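Local coordinates for Non-structural protein 2 (Bluetongue virus, PDB 1UTY) that binds single-stranded RNA, here represented by its N-terminal RNA-binding domain, which forms a two-fold symmetric pair of chains, at the interface of chains A and B. Sequence-based numbering; all coordinates share one arbitrary frame. Chains: chain A/B, Non-structural protein 2.

Contacts 1 and 2 are neighbouring stretches of one run of interface, with the centres of their C-alpha atoms about 13 Å apart. Both use strands 102-110 and 113-123 of chain A, and the neighbours A:Met104 and A:Ala105 fall one into each. From chain B, residues 136 to 144 supply contact 2 and residues 150 to 157 supply contact 1, so its C-terminal segment runs on from a greasy patch to a partly polar one. Two-fold symmetry repeats both with the chains exchanged. Each domain thus lends its C-terminal arm to the other, which probably stabilises a dimer.

Contact 1: the interface of chains A and B. Residues chain A 105-106, 116-118; chain B 150, 152, 157.
The hydroxyl OG of B:Ser150 faces two acceptors of chain A, both through weak hydrogen bonds. One goes to the backbone carbonyl of A:Thr106, with OG and O 3.3 Å apart. The other reaches the carboxylate of A:Asp116 at a similar length from OG to OD1. A serine hydroxyl has one hydrogen to give, so the two acceptors must share it or take turns. Next to the hydroxyl, CB of B:Ser150 lies against the preceding peptide, 3.5 Å from the carbonyl O of A:Ala105. The methyl of A:Ala105 in turn meets the backbone of chain B, its CB 3.3 Å from O of B:Tyr152.

A:Asp116 also lies alongside the ring of B:Tyr152. The two side chains cross at about a right angle, with carboxylate and ring planes 50° apart. OD1 stands obliquely beside the CD2-CE2 edge, displaced from the ring plane and 4.0 Å from CE2, in ordinary packing.

B:Leu157, at the end of the short helix 154-157, brings in the apolar half of the patch. Its CG is anti to the backbone N (chi1 -162°), which sends the isobutyl fork towards strands 102-110 and 113-123. One branch, CD1, rests on the methylene of A:Asp116, 3.8 Å from CB. The other, CD2, slides in beside the A:Ala117 carbonyl, 3.6 Å from its O, and also comes near the methyl of A:Ala105. That same carbonyl accepts a weak hydrogen bond from the hydroxyl of A:Thr106, OG1 to O 3.3 Å, a link between the two strands that probably helps keep the docking surface in register.

Apolar packing of B:Leu157, with a contribution from the weak serine bonds, probably helps to keep the last part of the C-terminal arm of chain B on the sheet of chain A and so to secure the paired RNA-binding domains.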
loop_
_atom_site.group_PDB
_atom_site.type_symbol
_atom_site.label_atom_id
_atom_site.label_comp_id
_atom_site.label_asym_id
_atom_site.label_seq_id
_atom_site.Cartn_x
_atom_site.Cartn_y
_atom_site.Cartn_z
ATOM N N ALA A 105 -1.905 -11.176 17.803
ATOM C CA ALA A 105 -2.655 -11.710 18.920
ATOM C C ALA A 105 -2.060 -11.103 20.195
ATOM O O ALA A 105 -0.876 -11.277 20.488
ATOM C CB ALA A 105 -2.573 -13.234 18.938
ATOM N N THR A 106 -2.875 -10.356 20.930
ATOM C CA THR A 106 -2.404 -9.681 22.129
ATOM C C THR A 106 -3.381 -9.835 23.276
ATOM O O THR A 106 -4.423 -10.481 23.141
ATOM C CB THR A 106 -2.168 -8.162 21.880
ATOM O OG1 THR A 106 -3.421 -7.462 21.908
ATOM C CG2 THR A 106 -1.639 -7.889 20.499
ATOM N N ASP A 116 -8.206 -10.727 25.661
ATOM C CA ASP A 116 -7.518 -11.242 24.488
ATOM C C ASP A 116 -8.052 -10.528 23.253
ATOM O O ASP A 116 -9.262 -10.435 23.078
ATOM C CB ASP A 116 -7.774 -12.732 24.368
ATOM C CG ASP A 116 -7.201 -13.507 25.525
ATOM O OD1 ASP A 116 -5.981 -13.773 25.502
ATOM O OD2 ASP A 116 -7.888 -13.894 26.497
ATOM N N ALA A 117 -7.159 -10.009 22.410
ATOM C CA ALA A 117 -7.585 -9.134 21.320
ATOM C C ALA A 117 -6.691 -9.162 20.091
ATOM O O ALA A 117 -5.485 -9.385 20.172
ATOM C CB ALA A 117 -7.738 -7.699 21.819
ATOM N N GLU A 118 -7.312 -8.931 18.942
ATOM C CA GLU A 118 -6.574 -8.733 17.709
ATOM C C GLU A 118 -6.268 -7.255 17.562
ATOM O O GLU A 118 -7.158 -6.417 17.682
ATOM C CB GLU A 118 -7.368 -9.239 16.515
ATOM C CG GLU A 118 -6.490 -9.714 15.373
ATOM C CD GLU A 118 -7.221 -9.791 14.046
ATOM O OE1 GLU A 118 -8.159 -10.609 13.930
ATOM O OE2 GLU A 118 -6.854 -9.028 13.127
ATOM N N SER B 150 -0.143 -12.681 24.185
ATOM C CA SER B 150 -1.253 -13.633 24.177
ATOM C C SER B 150 -0.753 -15.075 24.164
ATOM O O SER B 150 0.273 -15.377 23.543
ATOM C CB SER B 150 -2.183 -13.413 22.983
ATOM O OG SER B 150 -3.527 -13.696 23.353
ATOM N N TYR B 152 -2.657 -17.390 22.739
ATOM C CA TYR B 152 -3.212 -17.937 21.504
ATOM C C TYR B 152 -2.530 -17.351 20.274
ATOM O O TYR B 152 -2.084 -16.204 20.299
ATOM C CB TYR B 152 -4.734 -17.711 21.448
ATOM C CG TYR B 152 -5.493 -18.120 22.713
ATOM C CD1 TYR B 152 -5.422 -19.426 23.213
ATOM C CD2 TYR B 152 -6.286 -17.200 23.402
ATOM C CE1 TYR B 152 -6.117 -19.802 24.369
ATOM C CE2 TYR B 152 -6.986 -17.563 24.557
ATOM C CZ TYR B 152 -6.895 -18.865 25.037
ATOM O OH TYR B 152 -7.579 -19.226 26.174
ATOM N N LEU B 157 -7.213 -17.392 17.792
ATOM C CA LEU B 157 -7.916 -16.298 18.477
ATOM C C LEU B 157 -9.242 -15.924 17.803
ATOM O O LEU B 157 -10.219 -15.594 18.482
ATOM C CB LEU B 157 -7.009 -15.063 18.612
ATOM C CG LEU B 157 -7.375 -13.977 19.641
ATOM C CD1 LEU B 157 -7.317 -14.501 21.065
ATOM C CD2 LEU B 157 -6.472 -12.760 19.488
#

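Contact 2: the interface of chains A and B. Residues chain A 15, 34, 57, 104, 121; chain B 136, 142, 144.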
loop_
_atom_site.group_PDB
_atom_site.type_symbol
_atom_site.label_atom_id
_atom_site.label_comp_id
_atom_site.label_asym_id
_atom_site.label_seq_id
_atom_site.Cartn_x
_atom_site.Cartn_y
_atom_site.Cartn_z
ATOM N N LEU A 15 1.564 5.725 17.201
ATOM C CA LEU A 15 2.743 5.654 18.034
ATOM C C LEU A 15 3.799 6.471 17.305
ATOM O O LEU A 15 4.287 6.069 16.234
ATOM C CB LEU A 15 3.188 4.200 18.213
ATOM C CG LEU A 15 4.534 3.966 18.930
ATOM C CD1 LEU A 15 4.518 4.503 20.369
ATOM C CD2 LEU A 15 4.943 2.474 18.909
ATOM N N TYR A 34 0.327 6.604 23.055
ATOM C CA TYR A 34 -0.403 6.727 21.781
ATOM C C TYR A 34 -1.232 7.985 21.651
ATOM O O TYR A 34 -1.662 8.574 22.659
ATOM C CB TYR A 34 -1.323 5.526 21.546
ATOM C CG TYR A 34 -0.613 4.214 21.678
ATOM C CD1 TYR A 34 0.073 3.653 20.595
ATOM C CD2 TYR A 34 -0.614 3.525 22.894
ATOM C CE1 TYR A 34 0.753 2.422 20.729
ATOM C CE2 TYR A 34 0.062 2.309 23.036
ATOM C CZ TYR A 34 0.734 1.760 21.953
ATOM O OH TYR A 34 1.395 0.562 22.115
ATOM N N VAL A 57 -2.402 -0.091 15.229
ATOM C CA VAL A 57 -1.271 0.651 15.751
ATOM C C VAL A 57 -0.497 1.154 14.543
ATOM O O VAL A 57 0.009 0.379 13.735
ATOM C CB VAL A 57 -0.365 -0.195 16.675
ATOM C CG1 VAL A 57 0.913 0.548 17.015
ATOM C CG2 VAL A 57 -1.105 -0.583 17.944
ATOM N N MET A 104 -1.908 -8.987 15.118
ATOM C CA MET A 104 -1.191 -9.453 16.297
ATOM C C MET A 104 -2.194 -9.997 17.273
ATOM O O MET A 104 -3.215 -9.361 17.530
ATOM C CB MET A 104 -0.444 -8.304 16.987
ATOM C CG MET A 104 0.680 -7.700 16.176
ATOM S SD MET A 104 1.648 -6.533 17.128
ATOM C CE MET A 104 0.378 -5.318 17.620
ATOM N N TYR A 121 -1.011 -4.299 13.483
ATOM C CA TYR A 121 0.244 -3.550 13.532
ATOM C C TYR A 121 0.661 -3.011 12.162
ATOM O O TYR A 121 0.746 -3.763 11.181
ATOM C CB TYR A 121 1.383 -4.382 14.137
ATOM C CG TYR A 121 2.655 -3.573 14.292
ATOM C CD1 TYR A 121 2.730 -2.517 15.216
ATOM C CD2 TYR A 121 3.757 -3.815 13.487
ATOM C CE1 TYR A 121 3.885 -1.751 15.340
ATOM C CE2 TYR A 121 4.915 -3.055 13.606
ATOM C CZ TYR A 121 4.976 -2.032 14.532
ATOM O OH TYR A 121 6.129 -1.279 14.640
ATOM N N PHE B 136 3.751 -12.559 12.924
ATOM C CA PHE B 136 4.952 -12.381 13.721
ATOM C C PHE B 136 5.353 -13.665 14.423
ATOM O O PHE B 136 4.581 -14.213 15.210
ATOM C CB PHE B 136 4.760 -11.257 14.736
ATOM C CG PHE B 136 4.714 -9.886 14.121
ATOM C CD1 PHE B 136 5.782 -9.411 13.357
ATOM C CD2 PHE B 136 3.604 -9.069 14.309
ATOM C CE1 PHE B 136 5.742 -8.152 12.782
ATOM C CE2 PHE B 136 3.554 -7.801 13.752
ATOM C CZ PHE B 136 4.624 -7.337 12.982
ATOM N N PRO B 142 6.786 -7.170 17.888
ATOM C CA PRO B 142 7.136 -5.808 18.306
ATOM C C PRO B 142 6.688 -5.546 19.729
ATOM O O PRO B 142 5.630 -6.029 20.144
ATOM C CB PRO B 142 6.343 -4.912 17.344
ATOM C CG PRO B 142 5.865 -5.807 16.265
ATOM C CD PRO B 142 5.737 -7.176 16.853
ATOM N N LEU B 144 5.219 -3.156 22.336
ATOM C CA LEU B 144 4.355 -1.997 22.275
ATOM C C LEU B 144 3.788 -1.716 23.646
ATOM O O LEU B 144 3.303 -2.628 24.322
ATOM C CB LEU B 144 3.242 -2.201 21.235
ATOM C CG LEU B 144 3.681 -2.450 19.788
ATOM C CD1 LEU B 144 2.507 -2.867 18.932
ATOM C CD2 LEU B 144 4.356 -1.223 19.200
#
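A:Tyr121 turns one face of its ring to three side chains of chain B, in a patch where the C-terminal arm of one RNA-binding domain of the orbivirus NS2 family lies on the beta-sheet of the other. With CG anti to the backbone N (chi1 -175°), the ring projects from strand 113-123 towards the arm. B:Pro142 lies over that face, while B:Phe136 and B:Leu144 stand beside opposite edges, both displaced to the proline's side of the ring plane.

B:Phe136 is at the CD2 edge. The two side chains run at about a right angle and the ring planes are inclined by about 60°, so the rings meet edge to edge and are not stacked. The ring carbon CZ of the phenylalanine comes 3.7 Å from CD2 of A:Tyr121. B:Pro142 fills the corner where the two rings meet: its CG sits 3.9 Å above the plane of the A:Tyr121 ring, offset towards the rim. Its CD lies over the centre of the B:Phe136 ring, 3.7 Å above that plane. The proline thus probably helps to hold the phenylalanine ring within its own chain while it covers the tyrosine of the other.

B:Leu144 lies along the opposite edge, CD1-CE1, its fork set obliquely to the tyrosine. CD1 is 3.7 Å from CD1 of A:Tyr121, and CD2 packs near CE1. Beyond the ring, CD2 of the leucine touches CD2 of A:Leu15 at 3.8 Å. The phenol of A:Tyr34 comes in across the base of the same side chain, its OH 3.4 Å from CB of B:Leu144, and A:Val57 borders the leucine more loosely.

A:Met104, on strand 102-110, spans both halves of the patch. Its CG meets the CD2 carbon of B:Phe136 at 3.7 Å, and the sulfur passes near B:Pro142. A bend at the thioether (chi3 -59°) then turns the methyl CE towards B:Leu144, 3.5 Å from its CD1.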